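Local coordinates for periplasmic sugar-binding protein (Chloroflexus aurantiacus, PDB 4RXU) that binds D-glucose between its two lobes and probably serves as the sugar-receptor component of an ABC-type transporter, at residues Ile46-Arg51 and Ile115-Leu120; Val304-Lys309 and Ile336-Val341; Arg51-Leu56 and Val63-Ser68; Ile87-Ile92 and Lys309-Leu314. One frame throughout, in Å; residues are numbered along the deposited sequence. Where two conformers were deposited one is given.

Interaction 1 (Ile46-Arg51 and Ile115-Leu120); sequences IQDETR and ISYDRL. With BGC (beta-D-glucopyranose), chain C.
A single buried bond carries the whole contact between Asp48 and Tyr117. The Tyr117 OH donates to Asp48 OD2 over 2.7 Å, using that oxygen's anti lone pair. The carboxylate meets the phenol at the ring edge, near the ring plane, yet its own plane stands 88° from that of the ring. With its CG anti to the backbone N (chi1 -179°), Tyr117 reaches off the end of strand 113-117 toward helix 44-59. The backbone then folds through Asp118 at a positive phi of 70°, a classic gamma turn whose closing bond from Arg119 N to Tyr117 O is weak. The turn presents two consecutive side chains to the sugar. Asp118 OD2 accepts from glucose O2 at 2.7 Å, while the extended Arg119 grips the anomeric end, NE giving to O1 and NH2 to O5, each at 3.0 Å and nearly straight. Arg44 forms salt bridges with both Asp48 and Asp118, so its charge is likely to ease the proximity of the two carboxylates. Asp48 and Tyr117 thus form a second shell behind first-shell residues, in the ligand cleft of a type I periplasmic sugar-binding protein.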
# COMPACT_ATOMS: atom_id res chain seq x y z
N ILE A 46 -6.19 -9.17 -5.15
CA ILE A 46 -6.68 -9.78 -6.38
C ILE A 46 -5.66 -9.58 -7.50
O ILE A 46 -5.44 -10.49 -8.31
CB ILE A 46 -8.06 -9.21 -6.75
CG1 ILE A 46 -9.05 -9.31 -5.57
CG2 ILE A 46 -8.62 -9.96 -7.94
CD1 ILE A 46 -9.28 -10.70 -5.03
N GLN A 47 -5.00 -8.41 -7.54
CA GLN A 47 -3.94 -8.18 -8.52
C GLN A 47 -2.82 -9.21 -8.30
O GLN A 47 -2.39 -9.90 -9.23
CB GLN A 47 -3.38 -6.78 -8.44
CG GLN A 47 -4.34 -5.64 -8.77
CD GLN A 47 -3.57 -4.39 -9.16
OE1 GLN A 47 -2.70 -4.44 -10.05
NE2 GLN A 47 -3.86 -3.28 -8.49
N ASP A 48 -2.34 -9.31 -7.06
CA ASP A 48 -1.26 -10.27 -6.81
C ASP A 48 -1.68 -11.71 -7.11
O ASP A 48 -0.90 -12.45 -7.68
CB ASP A 48 -0.73 -10.17 -5.38
CG ASP A 48 -0.26 -8.78 -5.06
OD1 ASP A 48 -1.15 -7.90 -4.97
OD2 ASP A 48 0.97 -8.57 -4.92
N GLU A 49 -2.89 -12.10 -6.72
CA GLU A 49 -3.40 -13.44 -7.05
C GLU A 49 -3.33 -13.70 -8.56
O GLU A 49 -2.79 -14.71 -9.00
CB GLU A 49 -4.85 -13.62 -6.57
CG GLU A 49 -5.40 -15.02 -6.81
CD GLU A 49 -6.87 -15.11 -6.49
OE1 GLU A 49 -7.58 -14.10 -6.66
OE2 GLU A 49 -7.32 -16.20 -6.10
N THR A 50 -3.84 -12.75 -9.33
CA THR A 50 -3.84 -12.84 -10.79
C THR A 50 -2.45 -12.93 -11.36
O THR A 50 -2.15 -13.80 -12.18
CB THR A 50 -4.57 -11.63 -11.41
OG1 THR A 50 -5.97 -11.72 -11.06
CG2 THR A 50 -4.35 -11.59 -12.96
N ARG A 51 -1.58 -12.05 -10.88
CA ARG A 51 -0.23 -12.00 -11.38
C ARG A 51 0.59 -13.23 -10.97
O ARG A 51 1.41 -13.72 -11.77
CB ARG A 51 0.47 -10.72 -10.94
CG ARG A 51 -0.23 -9.44 -11.40
CD ARG A 51 -0.23 -9.29 -12.89
NE ARG A 51 -0.87 -8.03 -13.28
CZ ARG A 51 -0.87 -7.57 -14.52
NH1 ARG A 51 -0.26 -8.25 -15.49
NH2 ARG A 51 -1.50 -6.44 -14.79
N ILE A 115 9.62 -15.52 3.38
CA ILE A 115 9.69 -14.34 2.54
C ILE A 115 8.43 -13.53 2.86
O ILE A 115 7.31 -13.87 2.46
CB ILE A 115 9.70 -14.68 1.05
CG1 ILE A 115 10.89 -15.61 0.72
CG2 ILE A 115 9.73 -13.41 0.22
CD1 ILE A 115 10.97 -16.03 -0.73
N SER A 116 8.61 -12.44 3.59
CA SER A 116 7.51 -11.52 3.84
C SER A 116 7.27 -10.78 2.50
O SER A 116 8.22 -10.40 1.83
CB SER A 116 7.90 -10.57 4.97
OG SER A 116 6.80 -9.92 5.57
N TYR A 117 6.00 -10.64 2.13
CA TYR A 117 5.62 -10.22 0.80
C TYR A 117 4.72 -8.99 0.89
O TYR A 117 3.66 -9.04 1.50
CB TYR A 117 4.86 -11.35 0.10
CG TYR A 117 4.44 -11.00 -1.31
CD1 TYR A 117 5.33 -11.02 -2.36
CD2 TYR A 117 3.13 -10.64 -1.57
CE1 TYR A 117 4.93 -10.68 -3.64
CE2 TYR A 117 2.72 -10.33 -2.85
CZ TYR A 117 3.63 -10.34 -3.88
OH TYR A 117 3.20 -10.00 -5.13
N ASP A 118 5.21 -7.91 0.29
CA ASP A 118 4.56 -6.60 0.23
C ASP A 118 4.55 -5.90 1.58
O ASP A 118 4.99 -4.76 1.68
CB ASP A 118 3.15 -6.61 -0.34
CG ASP A 118 2.69 -5.22 -0.64
OD1 ASP A 118 3.05 -4.73 -1.73
OD2 ASP A 118 2.03 -4.60 0.24
N ARG A 119 3.99 -6.56 2.59
CA ARG A 119 3.92 -6.06 3.96
C ARG A 119 4.88 -6.84 4.81
O ARG A 119 5.14 -8.03 4.55
CB ARG A 119 2.52 -6.26 4.55
CG ARG A 119 1.43 -5.52 3.83
CD ARG A 119 0.09 -5.91 4.40
NE ARG A 119 -0.98 -5.14 3.83
CZ ARG A 119 -2.26 -5.36 4.04
NH1 ARG A 119 -2.64 -6.39 4.80
NH2 ARG A 119 -3.16 -4.57 3.49
N LEU A 120 5.41 -6.16 5.82
CA LEU A 120 6.43 -6.72 6.67
C LEU A 120 5.86 -7.37 7.94
O LEU A 120 5.10 -6.76 8.68
CB LEU A 120 7.40 -5.59 7.06
CG LEU A 120 8.67 -5.97 7.81
CD1 LEU A 120 9.49 -7.01 7.07
CD2 LEU A 120 9.47 -4.70 8.11
C2 BGC C . -0.47 -2.42 -0.06
C3 BGC C . -1.27 -1.46 -0.93
C4 BGC C . -2.75 -1.72 -0.72
C5 BGC C . -3.11 -1.70 0.77
C6 BGC C . -4.54 -2.11 1.04
C1 BGC C . -0.91 -2.10 1.36
O1 BGC C . -0.12 -2.72 2.33
O2 BGC C . 0.93 -2.17 -0.25
O3 BGC C . -0.89 -1.68 -2.28
O4 BGC C . -3.49 -0.65 -1.34
O5 BGC C . -2.26 -2.56 1.50
O6 BGC C . -4.88 -3.34 0.39

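Interaction 2 (Val304-Lys309 and Ile336-Val341); sequences VQDAIK and IQSPVV
Asp306 meets Ile336 and Ser338 in a partly buried, water-assisted contact where helix 300-315 lies against strand 332-343. The aspartate side chain does two jobs here. CB, CG and OD2 all lie along Ile336 CG2, OD2 closest at 3.7 Å, and the two side chains lie alongside, running in opposite senses. The same OD2 stands 3.2 Å from Ser338 OG. The first torsion of Asp306 (chi1 -80°) turns CG away from its own carbonyl carbon and brings the carboxylate over the strand. A water sits beside this pair, 2.7 Å from Asp306 OD2 and hydrogen-bonded to Ser338 OG at 2.6 Å. Ile336 O, at 3.2 Å, is a further possible acceptor, although the water has more acceptors around it than protons to give. The strand belongs to the mixed sheet of one lobe and pairs in parallel with strand 129-133, whose Val131 touches both Asp306 and Ile336. Farther along, past Pro339, it runs antiparallel to strand 295-298, in the hinge region where chain segments of a type I periplasmic binding protein pass between lobes. On another side of the helix, Val304 and Ile308 pack against helix 44-59, while Ser338 is held in the sheet by backbone bonds to Thr132 and Asp134.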
# COMPACT_ATOMS: atom_id res chain seq x y z
N VAL A 304 5.78 -10.00 -7.92
CA VAL A 304 5.53 -11.41 -8.03
C VAL A 304 6.78 -12.15 -8.50
O VAL A 304 7.17 -13.18 -7.93
CB VAL A 304 4.33 -11.66 -8.97
CG1 VAL A 304 4.36 -13.06 -9.57
CG2 VAL A 304 3.03 -11.39 -8.22
N GLN A 305 7.40 -11.65 -9.57
CA GLN A 305 8.58 -12.34 -10.11
C GLN A 305 9.73 -12.33 -9.10
O GLN A 305 10.44 -13.31 -8.97
CB GLN A 305 9.03 -11.77 -11.45
CG GLN A 305 9.72 -12.81 -12.34
CD GLN A 305 8.78 -13.92 -12.79
OE1 GLN A 305 7.62 -13.68 -13.16
NE2 GLN A 305 9.27 -15.14 -12.75
N ASP A 306 9.90 -11.21 -8.39
CA ASP A 306 10.94 -11.11 -7.35
C ASP A 306 10.74 -12.18 -6.30
O ASP A 306 11.68 -12.84 -5.87
CB ASP A 306 10.98 -9.72 -6.73
CG ASP A 306 11.72 -8.72 -7.57
OD1 ASP A 306 12.36 -9.10 -8.58
OD2 ASP A 306 11.66 -7.54 -7.19
N ALA A 307 9.49 -12.40 -5.92
CA ALA A 307 9.16 -13.44 -4.93
C ALA A 307 9.38 -14.86 -5.46
O ALA A 307 9.89 -15.74 -4.75
CB ALA A 307 7.73 -13.29 -4.46
N ILE A 308 8.96 -15.08 -6.69
CA ILE A 308 9.14 -16.40 -7.30
C ILE A 308 10.64 -16.68 -7.43
O ILE A 308 11.12 -17.76 -7.08
CB ILE A 308 8.41 -16.52 -8.65
CG1 ILE A 308 6.89 -16.46 -8.44
CG2 ILE A 308 8.81 -17.83 -9.35
CD1 ILE A 308 6.10 -16.24 -9.72
N LYS A 309 11.38 -15.72 -7.96
CA LYS A 309 12.82 -15.88 -8.14
C LYS A 309 13.52 -16.20 -6.80
O LYS A 309 14.38 -17.09 -6.70
CB LYS A 309 13.42 -14.65 -8.82
CG LYS A 309 13.05 -14.50 -10.29
CD LYS A 309 13.79 -13.37 -11.00
CE LYS A 309 13.09 -12.02 -10.95
NZ LYS A 309 13.85 -11.03 -11.78
N ILE A 336 14.20 -7.01 -1.02
CA ILE A 336 14.24 -7.13 -2.48
C ILE A 336 13.19 -6.09 -2.89
O ILE A 336 11.99 -6.38 -2.94
CB ILE A 336 13.88 -8.56 -2.94
CG1 ILE A 336 14.86 -9.59 -2.35
CG2 ILE A 336 13.87 -8.65 -4.46
CD1 ILE A 336 14.51 -11.06 -2.51
N GLN A 337 13.65 -4.88 -3.15
CA GLN A 337 12.78 -3.71 -3.31
C GLN A 337 12.68 -3.31 -4.77
O GLN A 337 13.68 -3.30 -5.49
CB GLN A 337 13.32 -2.55 -2.49
CG GLN A 337 12.44 -1.30 -2.49
CD GLN A 337 13.13 -0.08 -1.89
OE1 GLN A 337 12.96 0.24 -0.70
NE2 GLN A 337 13.96 0.58 -2.68
N SER A 338 11.47 -2.90 -5.13
CA SER A 338 11.05 -2.51 -6.49
C SER A 338 10.55 -1.08 -6.47
O SER A 338 9.96 -0.67 -5.46
CB SER A 338 9.91 -3.46 -6.98
OG SER A 338 10.49 -4.55 -7.62
N PRO A 339 10.80 -0.30 -7.55
CA PRO A 339 10.38 1.09 -7.50
C PRO A 339 8.92 1.33 -7.81
O PRO A 339 8.18 0.44 -8.27
CB PRO A 339 11.24 1.76 -8.57
CG PRO A 339 11.56 0.71 -9.53
CD PRO A 339 11.70 -0.53 -8.69
N VAL A 340 8.52 2.57 -7.57
CA VAL A 340 7.14 3.00 -7.77
C VAL A 340 7.12 4.30 -8.60
O VAL A 340 8.07 5.09 -8.56
CB VAL A 340 6.38 3.16 -6.43
CG1 VAL A 340 6.46 1.87 -5.64
CG2 VAL A 340 6.90 4.36 -5.61
N VAL A 341 6.03 4.50 -9.35
CA VAL A 341 5.97 5.57 -10.35
C VAL A 341 4.66 6.32 -10.26
O VAL A 341 3.59 5.72 -10.22
CB VAL A 341 6.12 4.98 -11.78
CG1 VAL A 341 5.94 6.02 -12.87
CG2 VAL A 341 7.48 4.34 -11.90
O HOH W 1 10.17 -6.09 -5.50

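Interaction 3 (Arg51-Leu56 and Val63-Ser68); sequences RFREAL and VEILFS
Ile65 points its extended end at helix 44-59 and is met there by two quite different groups. Its chi2 of 172° stretches CD1 outward from the strand, to within 3.9 Å of Phe52 CB. The same methyl also lies beneath a flat cation: the Arg53 guanidinium turns one face to Ile65 CD1, which sits 3.8 Å from the guanidinium plane and is offset toward its rim. Arg53 and Ile65 cross obliquely, the arginine lying over the isoleucine like a lid, while its NH2 forms a salt bridge with Glu49 one turn back along the helix. Only the base of Phe52 is used in this contact; its ring continues inward to Tyr117 and Val304. One turn farther along, Leu56 crosses Val63 at about a right angle. Both branches of the leucine take part, CD2 against Val63 CG2 at 3.8 Å and CD1 against Val63 CB at 3.9 Å. An alanine in place of Leu56 would lack both methyl branches and would probably leave a gap between the helix and Val63, whose CB and CG2 would lose their partners. The axes of 51-56 and 63-67 approach to 10.3 Å at 175°, almost exactly antiparallel. This is the geometry of a beta-alpha-beta crossover, here strand 29-37, helix 44-59 and strand 61-67 of the Rossmann-like lobe.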
# COMPACT_ATOMS: atom_id res chain seq x y z
N ARG A 51 -1.58 -12.05 -10.88
CA ARG A 51 -0.23 -12.00 -11.38
C ARG A 51 0.59 -13.23 -10.97
O ARG A 51 1.41 -13.72 -11.77
CB ARG A 51 0.47 -10.72 -10.94
CG ARG A 51 -0.23 -9.44 -11.40
CD ARG A 51 -0.23 -9.29 -12.89
NE ARG A 51 -0.87 -8.03 -13.28
CZ ARG A 51 -0.87 -7.57 -14.52
NH1 ARG A 51 -0.26 -8.25 -15.49
NH2 ARG A 51 -1.50 -6.44 -14.79
N PHE A 52 0.35 -13.75 -9.75
CA PHE A 52 1.00 -14.98 -9.34
C PHE A 52 0.60 -16.11 -10.27
O PHE A 52 1.45 -16.85 -10.77
CB PHE A 52 0.68 -15.37 -7.89
CG PHE A 52 1.67 -14.82 -6.88
CD1 PHE A 52 3.01 -15.14 -6.95
CD2 PHE A 52 1.24 -13.98 -5.87
CE1 PHE A 52 3.91 -14.64 -6.03
CE2 PHE A 52 2.13 -13.49 -4.94
CZ PHE A 52 3.46 -13.81 -5.01
N ARG A 53 -0.71 -16.26 -10.46
CA ARG A 53 -1.23 -17.35 -11.31
C ARG A 53 -0.67 -17.26 -12.72
O ARG A 53 -0.24 -18.26 -13.28
CB ARG A 53 -2.75 -17.33 -11.34
CG ARG A 53 -3.32 -17.89 -10.04
CD ARG A 53 -4.82 -18.10 -10.10
NE ARG A 53 -5.43 -18.06 -8.76
CZ ARG A 53 -5.24 -18.96 -7.79
NH1 ARG A 53 -4.45 -20.01 -7.96
NH2 ARG A 53 -5.84 -18.80 -6.61
N GLU A 54 -0.64 -16.05 -13.28
CA GLU A 54 -0.03 -15.88 -14.62
C GLU A 54 1.44 -16.28 -14.65
O GLU A 54 1.89 -16.97 -15.55
CB GLU A 54 -0.23 -14.45 -15.12
CG GLU A 54 -1.70 -14.16 -15.43
CD GLU A 54 -2.03 -12.69 -15.63
OE1 GLU A 54 -1.16 -11.83 -15.38
OE2 GLU A 54 -3.19 -12.40 -16.03
N ALA A 55 2.20 -15.86 -13.66
CA ALA A 55 3.65 -16.13 -13.63
C ALA A 55 3.92 -17.61 -13.40
O ALA A 55 4.81 -18.19 -14.02
CB ALA A 55 4.35 -15.29 -12.56
N LEU A 56 3.13 -18.21 -12.53
CA LEU A 56 3.26 -19.62 -12.22
C LEU A 56 2.91 -20.46 -13.46
O LEU A 56 3.63 -21.42 -13.79
CB LEU A 56 2.39 -19.99 -11.01
CG LEU A 56 2.81 -19.36 -9.67
CD1 LEU A 56 1.73 -19.60 -8.62
CD2 LEU A 56 4.17 -19.89 -9.23
N VAL A 63 1.90 -23.87 -7.35
CA VAL A 63 2.10 -23.38 -5.99
C VAL A 63 0.73 -22.97 -5.43
O VAL A 63 -0.03 -22.22 -6.06
CB VAL A 63 3.02 -22.15 -6.00
CG1 VAL A 63 3.08 -21.47 -4.63
CG2 VAL A 63 4.41 -22.50 -6.48
N GLU A 64 0.41 -23.47 -4.23
CA GLU A 64 -0.87 -23.17 -3.63
C GLU A 64 -0.89 -21.74 -3.07
O GLU A 64 0.07 -21.30 -2.45
CB GLU A 64 -1.22 -24.18 -2.52
CG GLU A 64 -2.63 -24.00 -1.97
CD GLU A 64 -3.08 -25.15 -1.08
OE1 GLU A 64 -2.20 -25.86 -0.53
OE2 GLU A 64 -4.31 -25.34 -0.91
N ILE A 65 -2.00 -21.05 -3.32
CA ILE A 65 -2.29 -19.72 -2.77
C ILE A 65 -3.47 -19.84 -1.82
O ILE A 65 -4.52 -20.33 -2.19
CB ILE A 65 -2.65 -18.71 -3.89
CG1 ILE A 65 -1.50 -18.63 -4.91
CG2 ILE A 65 -2.96 -17.33 -3.31
CD1 ILE A 65 -1.80 -17.81 -6.15
N LEU A 66 -3.26 -19.43 -0.58
CA LEU A 66 -4.30 -19.39 0.45
C LEU A 66 -4.52 -17.95 0.89
O LEU A 66 -3.57 -17.16 1.00
CB LEU A 66 -3.89 -20.18 1.68
CG LEU A 66 -3.70 -21.67 1.43
CD1 LEU A 66 -3.11 -22.38 2.64
CD2 LEU A 66 -5.00 -22.33 1.01
N PHE A 67 -5.78 -17.63 1.15
CA PHE A 67 -6.13 -16.32 1.70
C PHE A 67 -6.49 -16.50 3.18
O PHE A 67 -7.05 -17.50 3.59
CB PHE A 67 -7.31 -15.65 0.96
CG PHE A 67 -6.92 -15.02 -0.35
CD1 PHE A 67 -6.87 -15.78 -1.51
CD2 PHE A 67 -6.56 -13.67 -0.42
CE1 PHE A 67 -6.50 -15.21 -2.72
CE2 PHE A 67 -6.18 -13.10 -1.62
CZ PHE A 67 -6.15 -13.87 -2.76
N SER A 68 -6.22 -15.46 3.94
CA SER A 68 -6.40 -15.45 5.38
C SER A 68 -7.69 -14.80 5.88
O SER A 68 -7.94 -14.79 7.09
CB SER A 68 -5.19 -14.80 6.03
OG SER A 68 -4.02 -15.53 5.69

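Interaction 4 (Ile87-Ile92 and Lys309-Leu314); sequences IKVLII and KAAVAL
With CG1 anti to its backbone N (chi1 -179°), Val89 spreads its two methyls so that each finds its own place on helix 300-315. CG1 meets Ala311 CB at 3.9 Å. CG2 lies 3.8 Å from Leu314 CB and also approaches the backbone oxygen of Ala311, 3.9 Å away, so the valine fits against successive helical turns. Two residues on, Ile91 sets out along a different line, but its chi2 of 160° carries CD1 back to the helix, where it reaches Ala311 CB at 4.2 Å. The Ala311 methyl is thus shared by Val89 and Ile91. The small alanine lets the backbones come close, the Val89 and Ala311 CA atoms being 6.1 Å apart. Leu314 meets Val89 chiefly through its CB, crossing it at about a right angle, and the leucine side chain also touches Pro320 and Lys113. The 309-314 part of the helix runs nearly antiparallel to strand 89-92, at 165°, the axes coming within 9.1 Å, and covers one face of the sheet in an alpha/beta/alpha sandwich. Leu90 and Ile92 point to the opposite face and pack on helix 72-84. More than 200 residues separate the partners in sequence, because the chain visits the other lobe before this helix returns. Replacing Val89 by alanine would remove both methyls and would probably open a gap beneath Ala311 and Leu314, while also taking from Ile115 a neighbour on the adjacent strand. Ile91 is bordered by Val33 and Tyr117, which extend the apolar layer along the sheet.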
# COMPACT_ATOMS: atom_id res chain seq x y z
N ILE A 87 5.99 -27.65 2.41
CA ILE A 87 6.66 -26.48 1.85
C ILE A 87 8.02 -26.23 2.49
O ILE A 87 8.24 -26.48 3.67
CB ILE A 87 5.82 -25.19 1.85
CG1 ILE A 87 5.61 -24.60 3.25
CG2 ILE A 87 4.53 -25.39 1.05
CD1 ILE A 87 5.18 -23.14 3.18
N LYS A 88 8.93 -25.73 1.66
CA LYS A 88 10.25 -25.29 2.09
C LYS A 88 10.40 -23.79 2.10
O LYS A 88 11.32 -23.26 2.73
CB LYS A 88 11.32 -25.89 1.18
CG LYS A 88 11.40 -27.42 1.21
CD LYS A 88 11.57 -27.94 2.62
CE LYS A 88 11.47 -29.46 2.68
NZ LYS A 88 10.64 -29.87 3.85
N VAL A 89 9.51 -23.09 1.38
CA VAL A 89 9.54 -21.62 1.32
C VAL A 89 8.12 -21.12 1.44
O VAL A 89 7.23 -21.59 0.74
CB VAL A 89 10.11 -21.10 -0.02
CG1 VAL A 89 10.14 -19.57 -0.02
CG2 VAL A 89 11.51 -21.64 -0.30
N LEU A 90 7.93 -20.15 2.33
CA LEU A 90 6.65 -19.48 2.54
C LEU A 90 6.76 -18.06 2.00
O LEU A 90 7.65 -17.32 2.43
CB LEU A 90 6.33 -19.43 4.04
CG LEU A 90 5.08 -18.64 4.44
CD1 LEU A 90 3.79 -19.26 3.93
CD2 LEU A 90 5.09 -18.48 5.95
N ILE A 91 5.87 -17.69 1.08
CA ILE A 91 5.71 -16.29 0.66
C ILE A 91 4.44 -15.81 1.34
O ILE A 91 3.35 -16.36 1.11
CB ILE A 91 5.58 -16.18 -0.86
CG1 ILE A 91 6.87 -16.65 -1.56
CG2 ILE A 91 5.21 -14.76 -1.27
CD1 ILE A 91 6.64 -17.03 -3.01
N ILE A 92 4.56 -14.81 2.21
CA ILE A 92 3.44 -14.41 3.07
C ILE A 92 3.29 -12.89 3.19
O ILE A 92 4.23 -12.21 3.59
CB ILE A 92 3.51 -15.05 4.48
CG1 ILE A 92 2.35 -14.55 5.36
CG2 ILE A 92 4.87 -14.83 5.15
CD1 ILE A 92 2.15 -15.40 6.60
N LYS A 309 11.38 -15.72 -7.96
CA LYS A 309 12.82 -15.88 -8.14
C LYS A 309 13.52 -16.20 -6.80
O LYS A 309 14.38 -17.09 -6.70
CB LYS A 309 13.42 -14.65 -8.82
CG LYS A 309 13.05 -14.50 -10.29
CD LYS A 309 13.79 -13.37 -11.00
CE LYS A 309 13.09 -12.02 -10.95
NZ LYS A 309 13.85 -11.03 -11.78
N ALA A 310 13.13 -15.50 -5.74
CA ALA A 310 13.76 -15.72 -4.44
C ALA A 310 13.42 -17.10 -3.94
O ALA A 310 14.29 -17.81 -3.44
CB ALA A 310 13.34 -14.67 -3.44
N ALA A 311 12.15 -17.50 -4.07
CA ALA A 311 11.73 -18.84 -3.68
C ALA A 311 12.48 -19.94 -4.42
O ALA A 311 12.98 -20.89 -3.80
CB ALA A 311 10.24 -19.01 -3.86
N VAL A 312 12.58 -19.80 -5.73
CA VAL A 312 13.26 -20.79 -6.55
C VAL A 312 14.73 -20.88 -6.15
O VAL A 312 15.31 -21.97 -6.07
CB VAL A 312 13.06 -20.48 -8.06
CG1 VAL A 312 14.01 -21.30 -8.94
CG2 VAL A 312 11.60 -20.74 -8.42
N ALA A 313 15.35 -19.73 -5.88
CA ALA A 313 16.76 -19.75 -5.43
C ALA A 313 16.89 -20.57 -4.14
O ALA A 313 17.73 -21.46 -4.01
CB ALA A 313 17.31 -18.33 -5.24
N LEU A 314 16.02 -20.29 -3.18
CA LEU A 314 16.04 -21.04 -1.92
C LEU A 314 15.78 -22.54 -2.07
O LEU A 314 16.37 -23.34 -1.38
CB LEU A 314 15.06 -20.42 -0.94
CG LEU A 314 15.42 -19.01 -0.51
CD1 LEU A 314 14.22 -18.30 0.09
CD2 LEU A 314 16.55 -19.01 0.50

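All four contacts bind helices to one sheet in the same lobe, and the helices themselves interlock. Interactions 1 and 3 share helix 44-59, and interactions 2 and 4 share helix 300-315. Tyr117 is a meeting point: its OH lies 3.4 Å from Val304 CG2, its CZ 3.6 Å from Phe52 CE2, and its N bonds to Ile92 O at 2.8 Å. The two helices touch each other directly, Ile308 CD1 standing 3.5 Å from Ala55 CB. Interaction 1 alone contains residues that hold the glucose. Among the touching residues of interactions 2, 3 and 4, the side chains of Ser338, Phe52 and Ile91 lie about 11, 12 and 13 Å from the sugar, nearest atoms, behind the pocket.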